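PDB 6I8F: EH1AB1 from Metagenome, which probably hydrolyses carboxylic esters, as an alpha/beta-hydrolase-fold ester hydrolase recovered from the metagenome of Lake Arreo. Local coordinates for residues D60-A65 with T116-A121; R85-A90 with L120-R125. One frame throughout, in Å; residues are numbered along the deposited sequence.

Interaction 1: residues D60-A65 with T116-A121. With GOL (glycerol), chain H.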
ATOM      1  N   ASP A  60     -22.540   5.167   8.495  1.00 21.60           N
ATOM      2  CA  ASP A  60     -23.153   4.587   9.684  1.00 23.08           C
ATOM      3  C   ASP A  60     -22.167   3.661  10.386  1.00 21.26           C
ATOM      4  O   ASP A  60     -21.412   2.945   9.734  1.00 19.38           O
ATOM      5  CB  ASP A  60     -24.426   3.820   9.344  1.00 26.22           C
ATOM      6  CG  ASP A  60     -25.574   4.741   8.975  1.00 28.84           C
ATOM      7  OD1 ASP A  60     -25.528   5.923   9.353  1.00 28.56           O
ATOM      8  OD2 ASP A  60     -26.488   4.264   8.301  1.00 36.18           O
ATOM      9  N   PRO A  61     -22.128   3.668  11.736  1.00 20.62           N
ATOM     10  CA  PRO A  61     -21.155   2.865  12.470  1.00 20.90           C
ATOM     11  C   PRO A  61     -21.401   1.371  12.305  1.00 21.02           C
ATOM     12  O   PRO A  61     -22.482   0.888  12.624  1.00 22.02           O
ATOM     13  CB  PRO A  61     -21.349   3.298  13.927  1.00 20.22           C
ATOM     14  CG  PRO A  61     -22.769   3.818  13.971  1.00 20.51           C
ATOM     15  CD  PRO A  61     -22.953   4.501  12.630  1.00 21.18           C
ATOM     16  N   PRO A  62     -20.407   0.588  11.826  1.00 19.96           N
ATOM     17  CA  PRO A  62     -20.529  -0.866  11.817  1.00 20.64           C
ATOM     18  C   PRO A  62     -20.405  -1.415  13.244  1.00 21.31           C
ATOM     19  O   PRO A  62     -19.739  -0.800  14.121  1.00 20.83           O
ATOM     20  CB  PRO A  62     -19.375  -1.340  10.932  1.00 19.81           C
ATOM     21  CG  PRO A  62     -18.336  -0.248  11.059  1.00 20.34           C
ATOM     22  CD  PRO A  62     -19.089   1.035  11.366  1.00 19.95           C
ATOM     23  N   GLU A  63     -21.043  -2.562  13.476  1.00 21.60           N
ATOM     24  CA  GLU A  63     -20.903  -3.266  14.742  1.00 23.19           C
ATOM     25  C   GLU A  63     -19.448  -3.734  14.879  1.00 20.11           C
ATOM     26  O   GLU A  63     -18.822  -4.159  13.909  1.00 18.34           O
ATOM     27  CB  GLU A  63     -21.868  -4.460  14.834  1.00 26.90           C
ATOM     28  CG  GLU A  63     -23.307  -4.059  15.083  1.00 31.43           C
ATOM     29  CD  GLU A  63     -23.537  -3.245  16.354  1.00 36.15           C
ATOM     30  OE1 GLU A  63     -23.106  -3.699  17.441  1.00 34.22           O
ATOM     31  OE2 GLU A  63     -24.103  -2.131  16.247  1.00 42.68           O
ATOM     32  N   VAL A  64     -18.930  -3.633  16.101  1.00 19.53           N
ATOM     33  CA  VAL A  64     -17.667  -4.236  16.500  1.00 19.97           C
ATOM     34  C   VAL A  64     -17.958  -5.221  17.645  1.00 20.12           C
ATOM     35  O   VAL A  64     -19.088  -5.306  18.093  1.00 20.85           O
ATOM     36  CB  VAL A  64     -16.646  -3.158  16.902  1.00 20.35           C
ATOM     37  CG1 VAL A  64     -16.273  -2.275  15.720  1.00 21.07           C
ATOM     38  CG2 VAL A  64     -17.140  -2.317  18.062  1.00 20.66           C
ATOM     39  N   ALA A  65     -16.940  -5.962  18.098  1.00 19.65           N
ATOM     40  CA  ALA A  65     -17.116  -6.935  19.175  1.00 20.53           C
ATOM     41  C   ALA A  65     -17.423  -6.202  20.479  1.00 21.95           C
ATOM     42  O   ALA A  65     -18.214  -6.677  21.294  1.00 22.62           O
ATOM     43  CB  ALA A  65     -15.885  -7.795  19.325  1.00 20.04           C
ATOM     44  N   THR A 116     -15.292   5.480  11.519  1.00 16.11           N
ATOM     45  CA  THR A 116     -14.030   5.235  10.851  1.00 15.92           C
ATOM     46  C   THR A 116     -13.162   4.282  11.678  1.00 16.14           C
ATOM     47  O   THR A 116     -12.559   3.360  11.126  1.00 17.06           O
ATOM     48  CB  THR A 116     -13.287   6.545  10.574  1.00 15.92           C
ATOM     49  OG1 THR A 116     -14.125   7.315   9.707  1.00 15.67           O
ATOM     50  CG2 THR A 116     -11.916   6.327   9.969  1.00 15.56           C
ATOM     51  N   CYS A 117     -13.065   4.523  12.987  1.00 15.85           N
ATOM     52  CA  CYS A 117     -12.274   3.664  13.857  1.00 16.42           C
ATOM     53  C   CYS A 117     -12.876   2.258  13.928  1.00 15.83           C
ATOM     54  O   CYS A 117     -12.130   1.282  13.923  1.00 15.53           O
ATOM     55  CB  CYS A 117     -12.141   4.237  15.256  1.00 16.64           C
ATOM     56  SG  CYS A 117     -10.967   5.616  15.307  1.00 17.90           S
ATOM     57  N   ARG A 118     -14.208   2.180  13.963  1.00 15.79           N
ATOM     58  CA  ARG A 118     -14.917   0.894  13.974  1.00 17.09           C
ATOM     59  C   ARG A 118     -14.528   0.100  12.723  1.00 17.15           C
ATOM     60  O   ARG A 118     -14.198  -1.088  12.809  1.00 16.61           O
ATOM     61  CB  ARG A 118     -16.435   1.095  14.037  1.00 17.17           C
ATOM     62  CG  ARG A 118     -16.956   1.479  15.414  1.00 17.24           C
ATOM     63  CD  ARG A 118     -18.373   2.020  15.317  1.00 17.94           C
ATOM     64  NE  ARG A 118     -18.979   2.265  16.626  1.00 18.32           N
ATOM     65  CZ  ARG A 118     -19.677   1.368  17.330  1.00 18.94           C
ATOM     66  NH1 ARG A 118     -19.944   0.168  16.830  1.00 16.85           N
ATOM     67  NH2 ARG A 118     -20.101   1.689  18.544  1.00 18.82           N
ATOM     68  N   ARG A 119     -14.577   0.775  11.565  1.00 17.83           N
ATOM     69  CA  ARG A 119     -14.304   0.123  10.291  1.00 18.10           C
ATOM     70  C   ARG A 119     -12.836  -0.307  10.263  1.00 18.60           C
ATOM     71  O   ARG A 119     -12.536  -1.408   9.822  1.00 18.49           O
ATOM     72  CB  ARG A 119     -14.658   1.017   9.102  1.00 18.34           C
ATOM     73  CG  ARG A 119     -14.639   0.293   7.766  1.00 18.65           C
ATOM     74  CD  ARG A 119     -15.164   1.134   6.608  1.00 18.88           C
ATOM     75  NE  ARG A 119     -15.104   0.391   5.359  1.00 19.57           N
ATOM     76  CZ  ARG A 119     -16.133  -0.244   4.794  1.00 19.88           C
ATOM     77  NH1 ARG A 119     -17.336  -0.135   5.323  1.00 17.28           N
ATOM     78  NH2 ARG A 119     -15.954  -0.950   3.681  1.00 18.85           N
ATOM     79  N   LEU A 120     -11.929   0.548  10.755  1.00 18.91           N
ATOM     80  CA  LEU A 120     -10.499   0.202  10.741  1.00 18.99           C
ATOM     81  C   LEU A 120     -10.258  -1.056  11.585  1.00 18.01           C
ATOM     82  O   LEU A 120      -9.474  -1.914  11.207  1.00 17.10           O
ATOM     83  CB  LEU A 120      -9.664   1.378  11.255  1.00 19.32           C
ATOM     84  CG  LEU A 120      -9.544   2.583  10.319  1.00 20.26           C
ATOM     85  CD1 LEU A 120      -8.749   3.693  10.984  1.00 20.16           C
ATOM     86  CD2 LEU A 120      -8.902   2.202   8.995  1.00 21.11           C
ATOM     87  N   ALA A 121     -10.908  -1.140  12.752  1.00 18.30           N
ATOM     88  CA  ALA A 121     -10.745  -2.294  13.650  1.00 17.58           C
ATOM     89  C   ALA A 121     -11.191  -3.577  12.936  1.00 17.00           C
ATOM     90  O   ALA A 121     -10.425  -4.537  12.854  1.00 17.54           O
ATOM     91  CB  ALA A 121     -11.489  -2.078  14.942  1.00 17.34           C
TER
HETATM   92  C1  GOL H 406     -20.281  -2.189  18.996  1.00 33.33           C
HETATM   93  O1  GOL H 406     -21.091  -2.207  17.849  1.00 28.66           O
HETATM   94  C2  GOL H 406     -21.160  -2.445  20.176  1.00 35.99           C
HETATM   95  O2  GOL H 406     -20.324  -3.258  21.004  1.00 43.72           O
HETATM   96  C3  GOL H 406     -21.573  -1.118  20.803  1.00 34.99           C
HETATM   97  O3  GOL H 406     -21.921  -0.151  19.792  1.00 30.61           O
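Arg118 reaches out from its helix across the extended segment 60-65 and carries most of the polar contact with its guanidinium. Arg118 NH1 donates to the carbonyl oxygen of Pro62 over 2.9 Å, the acceptor lying at the edge of the guanidinium and close to its plane. The proline rings restrict the backbone of Pro61 and Pro62 and hold it extended, with the Pro62 carbonyl turned to the arginine. Arg118 NH1 also gives a hydrogen bond of 2.8 Å to O1 of a glycerol, probably from the crystallisation liquor, while Arg118 NH2 binds glycerol O3 at 2.9 Å. Glycerol O1 in turn donates to Glu63 OE1 and accepts from Val64 N, so it bridges arginine and carboxylate.

The rest is apolar. Arg118 CG stands anti to the carbonyl carbon (chi1 -77°) and the chain runs extended to NE, which lays its methylenes against the loop. Pro61 CB meets Arg118 CD at 3.5 Å, the Pro62 ring packs its CG and CD on Arg118 CB, and Val64 CG1 touches Arg118 CB at 3.8 Å.

Asp114 forms a salt bridge with Arg118 NE, and Arg119 turns to Asp317 of helix 310-327. An alanine in place of Arg118 would probably leave the Asp114 carboxylate without its mate and the loop less firmly held at Pro61 and Pro62. The contact fastens the loop between helix 43-55 and strand 66-73 onto the surface of helix 114-124, whose Arg118 also touches Tyr84 of strand 78-85.

Interaction 2: residues R85-A90 with L120-R125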
ATOM      1  N   ARG A  85     -12.828  -3.313  19.789  1.00 21.02           N
ATOM      2  CA  ARG A  85     -12.406  -4.687  19.574  1.00 21.99           C
ATOM      3  C   ARG A  85     -13.017  -5.155  18.261  1.00 20.84           C
ATOM      4  O   ARG A  85     -14.233  -5.056  18.084  1.00 20.93           O
ATOM      5  CB  ARG A  85     -12.829  -5.549  20.765  1.00 25.28           C
ATOM      6  CG  ARG A  85     -12.400  -7.004  20.661  1.00 29.96           C
ATOM      7  CD  ARG A  85     -12.463  -7.718  21.996  1.00 31.00           C
ATOM      8  NE  ARG A  85     -11.813  -8.999  21.865  1.00 34.31           N
ATOM      9  CZ  ARG A  85     -10.531  -9.256  22.119  1.00 32.91           C
ATOM     10  NH1 ARG A  85      -9.782  -8.418  22.818  1.00 30.55           N
ATOM     11  NH2 ARG A  85     -10.022 -10.390  21.673  1.00 32.39           N
ATOM     12  N   PRO A  86     -12.208  -5.666  17.306  1.00 20.57           N
ATOM     13  CA  PRO A  86     -12.727  -6.103  16.009  1.00 21.37           C
ATOM     14  C   PRO A  86     -13.696  -7.293  16.131  1.00 23.05           C
ATOM     15  O   PRO A  86     -13.484  -8.179  16.954  1.00 22.20           O
ATOM     16  CB  PRO A  86     -11.481  -6.523  15.210  1.00 21.13           C
ATOM     17  CG  PRO A  86     -10.387  -6.728  16.243  1.00 20.76           C
ATOM     18  CD  PRO A  86     -10.760  -5.897  17.448  1.00 20.22           C
ATOM     19  N   LEU A  87     -14.752  -7.290  15.315  1.00 25.60           N
ATOM     20  CA  LEU A  87     -15.618  -8.457  15.163  1.00 29.64           C
ATOM     21  C   LEU A  87     -14.776  -9.699  14.883  1.00 32.09           C
ATOM     22  O   LEU A  87     -13.892  -9.666  14.030  1.00 32.63           O
ATOM     23  CB  LEU A  87     -16.563  -8.245  13.986  1.00 30.79           C
ATOM     24  CG  LEU A  87     -17.825  -7.450  14.267  1.00 31.96           C
ATOM     25  CD1 LEU A  87     -18.700  -7.441  13.019  1.00 31.53           C
ATOM     26  CD2 LEU A  87     -18.583  -8.018  15.459  1.00 31.94           C
ATOM     27  N   GLY A  88     -15.070 -10.776  15.625  1.00 37.59           N
ATOM     28  CA  GLY A  88     -14.611 -12.122  15.305  1.00 39.43           C
ATOM     29  C   GLY A  88     -13.282 -12.483  15.944  1.00 43.44           C
ATOM     30  O   GLY A  88     -12.911 -13.656  15.915  1.00 46.67           O
ATOM     31  N   GLU A  89     -12.550 -11.499  16.488  1.00 42.52           N
ATOM     32  CA  GLU A  89     -11.231 -11.754  17.091  1.00 44.64           C
ATOM     33  C   GLU A  89     -11.423 -12.127  18.567  1.00 46.09           C
ATOM     34  O   GLU A  89     -12.037 -11.370  19.327  1.00 51.29           O
ATOM     35  CB  GLU A  89     -10.301 -10.544  16.940  1.00 44.25           C
ATOM     36  CG  GLU A  89      -9.835 -10.315  15.509  1.00 46.40           C
ATOM     37  CD  GLU A  89      -9.034 -11.459  14.897  1.00 50.18           C
ATOM     38  OE1 GLU A  89      -7.948 -11.771  15.442  1.00 49.49           O
ATOM     39  OE2 GLU A  89      -9.495 -12.040  13.874  1.00 48.53           O
ATOM     40  N   ALA A  90     -10.873 -13.285  18.954  1.00 46.29           N
ATOM     41  CA  ALA A  90     -11.009 -13.844  20.306  1.00 45.59           C
ATOM     42  C   ALA A  90      -9.690 -13.801  21.090  1.00 43.90           C
ATOM     43  O   ALA A  90      -9.680 -14.164  22.267  1.00 48.78           O
ATOM     44  CB  ALA A  90     -11.524 -15.260  20.220  1.00 45.05           C
ATOM     45  N   LEU A 120     -11.929   0.548  10.755  1.00 18.91           N
ATOM     46  CA  LEU A 120     -10.499   0.202  10.741  1.00 18.99           C
ATOM     47  C   LEU A 120     -10.258  -1.056  11.585  1.00 18.01           C
ATOM     48  O   LEU A 120      -9.474  -1.914  11.207  1.00 17.10           O
ATOM     49  CB  LEU A 120      -9.664   1.378  11.255  1.00 19.32           C
ATOM     50  CG  LEU A 120      -9.544   2.583  10.319  1.00 20.26           C
ATOM     51  CD1 LEU A 120      -8.749   3.693  10.984  1.00 20.16           C
ATOM     52  CD2 LEU A 120      -8.902   2.202   8.995  1.00 21.11           C
ATOM     53  N   ALA A 121     -10.908  -1.140  12.752  1.00 18.30           N
ATOM     54  CA  ALA A 121     -10.745  -2.294  13.650  1.00 17.58           C
ATOM     55  C   ALA A 121     -11.191  -3.577  12.936  1.00 17.00           C
ATOM     56  O   ALA A 121     -10.425  -4.537  12.854  1.00 17.54           O
ATOM     57  CB  ALA A 121     -11.489  -2.078  14.942  1.00 17.34           C
ATOM     58  N   ASN A 122     -12.415  -3.572  12.406  1.00 17.07           N
ATOM     59  CA  ASN A 122     -13.012  -4.752  11.779  1.00 17.77           C
ATOM     60  C   ASN A 122     -12.165  -5.228  10.586  1.00 18.64           C
ATOM     61  O   ASN A 122     -11.922  -6.417  10.444  1.00 19.28           O
ATOM     62  CB  ASN A 122     -14.461  -4.493  11.365  1.00 17.16           C
ATOM     63  CG  ASN A 122     -15.412  -4.469  12.540  1.00 16.72           C
ATOM     64  OD1 ASN A 122     -15.067  -4.914  13.629  1.00 17.35           O
ATOM     65  ND2 ASN A 122     -16.618  -3.965  12.334  1.00 16.18           N
ATOM     66  N   LYS A 123     -11.697  -4.288   9.763  1.00 19.77           N
ATOM     67  CA  LYS A 123     -11.021  -4.593   8.512  1.00 21.25           C
ATOM     68  C   LYS A 123      -9.576  -5.028   8.783  1.00 20.26           C
ATOM     69  O   LYS A 123      -9.058  -5.887   8.092  1.00 21.29           O
ATOM     70  CB  LYS A 123     -11.043  -3.376   7.587  1.00 24.29           C
ATOM     71  CG  LYS A 123     -12.417  -3.001   7.065  1.00 27.17           C
ATOM     72  CD  LYS A 123     -12.925  -3.923   5.990  1.00 29.93           C
ATOM     73  CE  LYS A 123     -14.358  -3.618   5.619  1.00 32.61           C
ATOM     74  NZ  LYS A 123     -14.803  -4.479   4.501  1.00 35.28           N
ATOM     75  N   SER A 124      -8.943  -4.437   9.804  1.00 18.66           N
ATOM     76  CA  SER A 124      -7.565  -4.733  10.131  1.00 17.73           C
ATOM     77  C   SER A 124      -7.442  -5.978  11.016  1.00 18.21           C
ATOM     78  O   SER A 124      -6.380  -6.584  11.046  1.00 16.55           O
ATOM     79  CB  SER A 124      -6.913  -3.562  10.794  1.00 17.38           C
ATOM     80  OG  SER A 124      -7.438  -3.386  12.099  1.00 16.70           O
ATOM     81  N   ARG A 125      -8.508  -6.314  11.756  1.00 20.83           N
ATOM     82  CA  ARG A 125      -8.481  -7.328  12.825  1.00 22.87           C
ATOM     83  C   ARG A 125      -7.548  -6.862  13.947  1.00 22.41           C
ATOM     84  O   ARG A 125      -7.037  -7.685  14.725  1.00 23.82           O
ATOM     85  CB  ARG A 125      -8.040  -8.700  12.306  1.00 26.19           C
ATOM     86  CG  ARG A 125      -8.832  -9.219  11.111  1.00 31.11           C
ATOM     87  CD  ARG A 125      -8.424 -10.652  10.791  1.00 38.80           C
ATOM     88  NE  ARG A 125      -9.018 -11.169   9.565  1.00 45.64           N
ATOM     89  CZ  ARG A 125      -8.679 -12.306   8.954  1.00 47.09           C
ATOM     90  NH1 ARG A 125      -7.509 -12.889   9.174  1.00 42.74           N
ATOM     91  NH2 ARG A 125      -9.533 -12.854   8.110  1.00 51.80           N
TER
HETATM   92  O   HOH W   1     -13.196  -8.412  11.884  1.00 30.75           O
HETATM   93  O   HOH W   2      -6.023 -10.149  14.989  1.00 26.47           O
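Pro86 sets its ring against the last turn of the helix: Pro86 CB lies 3.3 Å from the carbonyl oxygen of Ala121. On the same ring, Pro86 CG meets Arg125 C, the carbonyl carbon, at 3.7 Å. A small residue at Ala121 probably leaves room for the ring, Ala121 CB lying 4.5 Å from Pro86 CB.

At Leu87 the backbone is gripped from the helix. Leu87 N points its hydrogen almost straight (170°) at Asn122 OD1, 2.9 Å away, and stands tilted 33° from the amide carbonyl plane. Asn122 CG sits beside its backbone N (chi1 -74°), which carries the amide toward the loop 85-90. The amide also serves the loop before strand 66-73, because Asn122 ND2 donates to Glu63 O; asparagine suits the place by offering both an acceptor and a donor. Leu87 CB and CG pack beside OD1, and a water donates to both Leu87 O and Asn122 O.

Gly88 takes the positive phi of the type II turn from Pro86 to Glu89. Beyond it, Glu89 bends at chi2 and crosses Arg125 at about a right angle, Glu89 OE2 lying 3.5 Å from Arg125 CD. The carboxylate oxygen is offset from the guanidinium plane, so the attraction is one of charge and not a bond; Arg125 NH1 instead forms a salt bridge with the C-terminal carboxylate of Thr329.

The turn between strands 78-85 and 94-100 thereby packs on the C-terminal end of helix 114-124. Pro86 also touches Leu94 of strand 94-100, and Arg125 packs on Arg125 of the second subunit.

In the fold
Both interactions hold loops against helix 114-124, their centres about 8 Å apart on the same side of the chain's centre. Interaction 1 is a surface contact made along the helix, with no buried residue among those that touch; interaction 2, at the helix end, is partly buried through Pro86 and Ala121. Their chemistry follows: a long arginine lies over an extended surface segment in the first, whereas a short asparagine holds a turn at close range in the second, with water joining the backbones. The two loops also meet directly, Ala65 N with Arg85 O, just where strand 66-73 begins to pair with 78-85 at the edge of the sheet, while Asn122 of the helix touches both.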